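Local structure of acyl-CoA hydrolase (Bacillus halodurans, 1VPM) at residues A[54-62]-A[91-102]. The protein probably hydrolyses the thioester bond of long-chain fatty acyl-CoA molecules, and binds coenzyme A. Residues are numbered along the deposited sequence; the frame is centred on the assembly and turned at random.
Sequences AALTAMKHA and FVTHTGRTSMEV. With COA (coenzyme A), chain D.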
loop_
_atom_site.group_PDB
_atom_site.type_symbol
_atom_site.label_atom_id
_atom_site.label_comp_id
_atom_site.label_asym_id
_atom_site.label_seq_id
_atom_site.Cartn_x
_atom_site.Cartn_y
_atom_site.Cartn_z
ATOM N N ALA A 54 -13.385 -3.808 14.137
ATOM C CA ALA A 54 -14.365 -3.151 14.979
ATOM C C ALA A 54 -15.326 -2.268 14.216
ATOM O O ALA A 54 -16.510 -2.206 14.558
ATOM C CB ALA A 54 -13.681 -2.385 16.092
ATOM N N ALA A 55 -14.813 -1.541 13.244
ATOM C CA ALA A 55 -15.607 -0.687 12.356
ATOM C C ALA A 55 -16.599 -1.543 11.593
ATOM O O ALA A 55 -17.772 -1.182 11.497
ATOM C CB ALA A 55 -14.737 0.053 11.409
ATOM N N LEU A 56 -16.136 -2.662 11.018
ATOM C CA LEU A 56 -17.040 -3.557 10.314
ATOM C C LEU A 56 -18.158 -4.088 11.196
ATOM O O LEU A 56 -19.340 -4.079 10.806
ATOM C CB LEU A 56 -16.262 -4.713 9.647
ATOM C CG LEU A 56 -15.461 -4.419 8.380
ATOM C CD1 LEU A 56 -14.447 -5.505 8.161
ATOM C CD2 LEU A 56 -16.394 -4.285 7.174
ATOM N N THR A 57 -17.774 -4.533 12.366
ATOM C CA THR A 57 -18.715 -5.017 13.371
ATOM C C THR A 57 -19.799 -3.985 13.730
ATOM O O THR A 57 -21.016 -4.269 13.762
ATOM C CB THR A 57 -17.929 -5.483 14.582
ATOM O OG1 THR A 57 -17.003 -6.532 14.152
ATOM C CG2 THR A 57 -18.843 -6.001 15.682
ATOM N N ALA A 58 -19.351 -2.766 14.008
ATOM C CA ALA A 58 -20.242 -1.708 14.437
ATOM C C ALA A 58 -21.137 -1.264 13.274
ATOM O O ALA A 58 -22.313 -1.000 13.454
ATOM C CB ALA A 58 -19.401 -0.536 14.971
HETATM N N MSE A 59 -20.592 -1.242 12.057
HETATM C CA MSE A 59 -21.391 -0.896 10.879
HETATM C C MSE A 59 -22.503 -1.930 10.644
HETATM O O MSE A 59 -23.645 -1.580 10.297
HETATM C CB MSE A 59 -20.516 -0.727 9.646
HETATM C CG MSE A 59 -19.646 0.500 9.784
HETATM SE SE MSE A 59 -18.374 0.473 8.231
HETATM C CE MSE A 59 -19.634 0.952 6.960
ATOM N N LYS A 60 -22.185 -3.185 10.863
ATOM C CA LYS A 60 -23.182 -4.252 10.747
ATOM C C LYS A 60 -24.273 -4.152 11.781
ATOM O O LYS A 60 -25.448 -4.458 11.482
ATOM C CB LYS A 60 -22.535 -5.647 10.837
ATOM C CG LYS A 60 -21.885 -6.040 9.591
ATOM C CD LYS A 60 -20.842 -7.152 9.730
ATOM C CE LYS A 60 -21.346 -8.519 9.920
ATOM N NZ LYS A 60 -20.229 -9.465 9.550
ATOM N N HIS A 61 -23.905 -3.756 13.000
ATOM C CA HIS A 61 -24.915 -3.639 14.063
ATOM C C HIS A 61 -25.840 -2.462 13.838
ATOM O O HIS A 61 -27.047 -2.589 14.033
ATOM C CB HIS A 61 -24.264 -3.529 15.430
ATOM C CG HIS A 61 -25.248 -3.487 16.538
ATOM N ND1 HIS A 61 -25.931 -4.605 16.960
ATOM C CD2 HIS A 61 -25.672 -2.451 17.299
ATOM C CE1 HIS A 61 -26.753 -4.241 17.935
ATOM N NE2 HIS A 61 -26.601 -2.950 18.176
ATOM N N ALA A 62 -25.277 -1.336 13.415
ATOM C CA ALA A 62 -25.989 -0.052 13.325
ATOM C C ALA A 62 -26.474 0.325 11.956
ATOM O O ALA A 62 -27.198 1.312 11.805
ATOM C CB ALA A 62 -25.107 1.017 13.839
ATOM N N PHE A 91 -17.224 -8.531 18.036
ATOM C CA PHE A 91 -18.675 -8.389 18.178
ATOM C C PHE A 91 -19.056 -7.315 19.158
ATOM O O PHE A 91 -18.297 -6.968 20.060
ATOM C CB PHE A 91 -19.321 -9.728 18.537
ATOM C CG PHE A 91 -18.676 -10.452 19.661
ATOM C CD1 PHE A 91 -17.658 -11.370 19.428
ATOM C CD2 PHE A 91 -19.149 -10.301 20.945
ATOM C CE1 PHE A 91 -17.115 -12.086 20.472
ATOM C CE2 PHE A 91 -18.609 -11.023 21.987
ATOM C CZ PHE A 91 -17.601 -11.931 21.735
ATOM N N VAL A 92 -20.248 -6.766 18.934
ATOM C CA VAL A 92 -20.822 -5.758 19.812
ATOM C C VAL A 92 -21.244 -6.476 21.076
ATOM O O VAL A 92 -21.979 -7.463 21.022
ATOM C CB VAL A 92 -22.027 -5.035 19.138
ATOM C CG1 VAL A 92 -22.701 -4.119 20.113
ATOM C CG2 VAL A 92 -21.580 -4.266 17.962
ATOM N N THR A 93 -20.841 -5.929 22.230
ATOM C CA THR A 93 -21.103 -6.538 23.514
ATOM C C THR A 93 -22.140 -5.775 24.303
ATOM O O THR A 93 -22.787 -6.361 25.159
ATOM C CB THR A 93 -19.845 -6.565 24.395
ATOM O OG1 THR A 93 -19.236 -5.287 24.420
ATOM C CG2 THR A 93 -18.882 -7.526 23.847
ATOM N N HIS A 94 -22.336 -4.502 23.981
ATOM C CA HIS A 94 -23.226 -3.597 24.775
ATOM C C HIS A 94 -23.351 -2.282 24.029
ATOM O O HIS A 94 -22.501 -1.923 23.259
ATOM C CB HIS A 94 -22.650 -3.319 26.184
ATOM C CG HIS A 94 -23.609 -2.687 27.161
ATOM N ND1 HIS A 94 -23.533 -1.359 27.530
ATOM C CD2 HIS A 94 -24.584 -3.232 27.933
ATOM C CE1 HIS A 94 -24.455 -1.102 28.442
ATOM N NE2 HIS A 94 -25.112 -2.215 28.706
ATOM N N THR A 95 -24.419 -1.547 24.286
ATOM C CA THR A 95 -24.647 -0.287 23.597
ATOM C C THR A 95 -25.111 0.787 24.570
ATOM O O THR A 95 -25.690 0.486 25.602
ATOM C CB THR A 95 -25.717 -0.411 22.478
ATOM O OG1 THR A 95 -27.026 -0.645 23.031
ATOM C CG2 THR A 95 -25.335 -1.461 21.446
ATOM N N GLY A 96 -24.890 2.025 24.184
ATOM C CA GLY A 96 -25.508 3.192 24.841
ATOM C C GLY A 96 -26.507 3.762 23.852
ATOM O O GLY A 96 -27.094 3.025 23.079
ATOM N N ARG A 97 -26.619 5.073 23.788
ATOM C CA ARG A 97 -27.592 5.724 22.926
ATOM C C ARG A 97 -27.130 5.715 21.486
ATOM O O ARG A 97 -27.870 5.282 20.603
ATOM C CB ARG A 97 -27.834 7.163 23.397
ATOM C CG ARG A 97 -29.110 7.750 22.827
ATOM C CD ARG A 97 -29.361 9.185 23.332
ATOM N NE ARG A 97 -28.464 10.162 22.694
ATOM C CZ ARG A 97 -28.654 10.715 21.492
ATOM N NH1 ARG A 97 -29.717 10.415 20.736
ATOM N NH2 ARG A 97 -27.758 11.589 21.038
ATOM N N THR A 98 -25.908 6.198 21.259
ATOM C CA THR A 98 -25.298 6.240 19.935
ATOM C C THR A 98 -24.009 5.441 19.859
ATOM O O THR A 98 -23.397 5.376 18.792
ATOM C CB THR A 98 -24.984 7.694 19.531
ATOM O OG1 THR A 98 -23.883 8.206 20.300
ATOM C CG2 THR A 98 -26.220 8.560 19.727
ATOM N N SER A 99 -23.606 4.857 20.985
ATOM C CA SER A 99 -22.299 4.182 21.113
ATOM C C SER A 99 -22.470 2.685 21.286
ATOM O O SER A 99 -23.504 2.187 21.754
ATOM C CB SER A 99 -21.502 4.803 22.274
ATOM O OG SER A 99 -22.075 4.501 23.530
HETATM N N MSE A 100 -21.447 1.955 20.833
HETATM C CA MSE A 100 -21.383 0.520 20.926
HETATM C C MSE A 100 -20.030 0.131 21.479
HETATM O O MSE A 100 -18.997 0.622 21.011
HETATM C CB MSE A 100 -21.498 -0.058 19.541
HETATM C CG MSE A 100 -22.828 0.153 18.900
HETATM SE SE MSE A 100 -22.779 -0.036 16.920
HETATM C CE MSE A 100 -22.001 1.686 16.397
ATOM N N GLU A 101 -20.022 -0.727 22.488
ATOM C CA GLU A 101 -18.792 -1.381 22.863
ATOM C C GLU A 101 -18.571 -2.582 21.939
ATOM O O GLU A 101 -19.484 -3.391 21.701
ATOM C CB GLU A 101 -18.857 -1.872 24.324
ATOM C CG GLU A 101 -17.553 -2.474 24.771
ATOM C CD GLU A 101 -17.629 -3.010 26.209
ATOM O OE1 GLU A 101 -18.427 -3.962 26.457
ATOM O OE2 GLU A 101 -16.952 -2.425 27.078
ATOM N N VAL A 102 -17.367 -2.650 21.400
ATOM C CA VAL A 102 -16.943 -3.742 20.538
ATOM C C VAL A 102 -15.767 -4.480 21.209
ATOM O O VAL A 102 -14.779 -3.869 21.636
ATOM C CB VAL A 102 -16.584 -3.275 19.123
ATOM C CG1 VAL A 102 -16.098 -4.452 18.284
ATOM C CG2 VAL A 102 -17.770 -2.586 18.458
HETATM N N1A COA D . -14.664 6.846 24.961
HETATM C C2A COA D . -15.819 6.123 25.050
HETATM N N3A COA D . -17.039 6.725 24.697
HETATM C C4A COA D . -17.060 8.016 24.256
HETATM C C5A COA D . -15.877 8.769 24.172
HETATM C C6A COA D . -14.660 8.184 24.535
HETATM N N6A COA D . -13.553 8.948 24.595
HETATM N N7A COA D . -16.208 10.022 23.731
HETATM C C8A COA D . -17.556 10.068 23.532
HETATM N N9A COA D . -18.084 8.843 23.859
HETATM C C1B COA D . -19.448 8.414 23.612
HETATM C C2B COA D . -20.404 9.183 24.496
HETATM O O2B COA D . -20.406 8.660 25.798
HETATM C C3B COA D . -21.712 8.986 23.748
HETATM O O3B COA D . -22.280 7.792 24.256
HETATM P P3B COA D . -23.845 7.477 24.276
HETATM O O7A COA D . -24.380 7.892 25.587
HETATM O O8A COA D . -24.151 6.043 24.112
HETATM O O9A COA D . -24.443 8.174 23.088
HETATM C C4B COA D . -21.262 8.917 22.281
HETATM O O4B COA D . -19.838 8.807 22.322
HETATM C C5B COA D . -21.602 10.164 21.459
HETATM O O5B COA D . -21.020 11.293 22.109
HETATM P P1A COA D . -21.823 12.687 22.414
HETATM O O1A COA D . -21.368 13.224 23.756
HETATM O O2A COA D . -23.323 12.509 22.292
HETATM O O3A COA D . -21.418 13.695 21.222
HETATM P P2A COA D . -19.940 14.208 20.803
HETATM O O4A COA D . -19.151 14.566 22.053
HETATM O O5A COA D . -20.154 15.330 19.801
HETATM O O6A COA D . -19.234 12.973 20.014
HETATM C CBP COA D . -17.251 11.733 19.521
HETATM C CCP COA D . -18.231 12.166 20.611
HETATM C CDP COA D . -16.451 10.517 19.999
HETATM C CEP COA D . -18.098 11.335 18.294
HETATM C CAP COA D . -16.300 12.920 19.188
HETATM O OAP COA D . -15.551 13.426 20.287
HETATM C C9P COA D . -15.379 12.538 18.045
HETATM O O9P COA D . -15.914 12.639 16.746
HETATM N N8P COA D . -14.128 12.102 18.261
HETATM C C7P COA D . -13.346 11.759 17.089
HETATM C C6P COA D . -13.721 10.376 16.548
HETATM C C5P COA D . -12.835 10.002 15.378
HETATM O O5P COA D . -12.905 10.682 14.333
HETATM N N4P COA D . -12.002 8.968 15.532
HETATM C C3P COA D . -11.174 8.505 14.450
HETATM C C2P COA D . -9.706 8.936 14.453
HETATM S S1P COA D . -9.230 10.673 14.848
#
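In the hotdog fold a long helix lies against a curved antiparallel sheet, and here the C-terminal half of that helix, residues 54-62, rests on the hairpin formed by strands 85-95 and 99-109. Small residues let the two backbones come close: Ala54 CB sits 3.9 Å from Val102 CG1, and Ala58 CB meets the methyl CE of selenomethionine Met100 at 3.7 Å. Thr57 presses its methyl onto the strand backbone, with CG2 3.5 Å from Phe91 CA; chi1 of -58° sets OG1 beside the backbone N, where it bonds Ile53 O one helical turn earlier, and leaves CG2 anti to that N, facing the strand. A beta-branched threonine thus offers a greasy branch to the sheet and keeps its hydroxyl satisfied on the helix. One turn on, His61 extends over the hairpin with CG anti to its own N (chi1 -177°). Val92 CG1 lies over one face of the imidazole, while Met100 SE approaches the edge near the ring plane, 3.8 Å from His61 CD2. The bend at chi3 of Met100 (-78°) brings CE against Ala58 CB, and an unbranched, flexible methionine can follow the surface between Ala58 and the His61 ring. His61 NE2 packs 3.8 Å from Thr95 CG2 and is hydrogen-bonded to Pro139 O, which helps fix the ring's rotation.

Beyond this packing, the turn of the hairpin receives the 3'-phosphate of coenzyme A. Ser99 OG donates to O8A of coenzyme A at 2.7 Å. Thr98 OG1 donates to O9A of coenzyme A at 2.8 Å, and the Thr98 backbone N adds a bond to the same oxygen. No hydrogen bond passes between 54-62 and 91-102; apolar contacts and the edge-on selenium-imidazole contact join them, while Thr98 and Ser99 on the turn hold the phosphate.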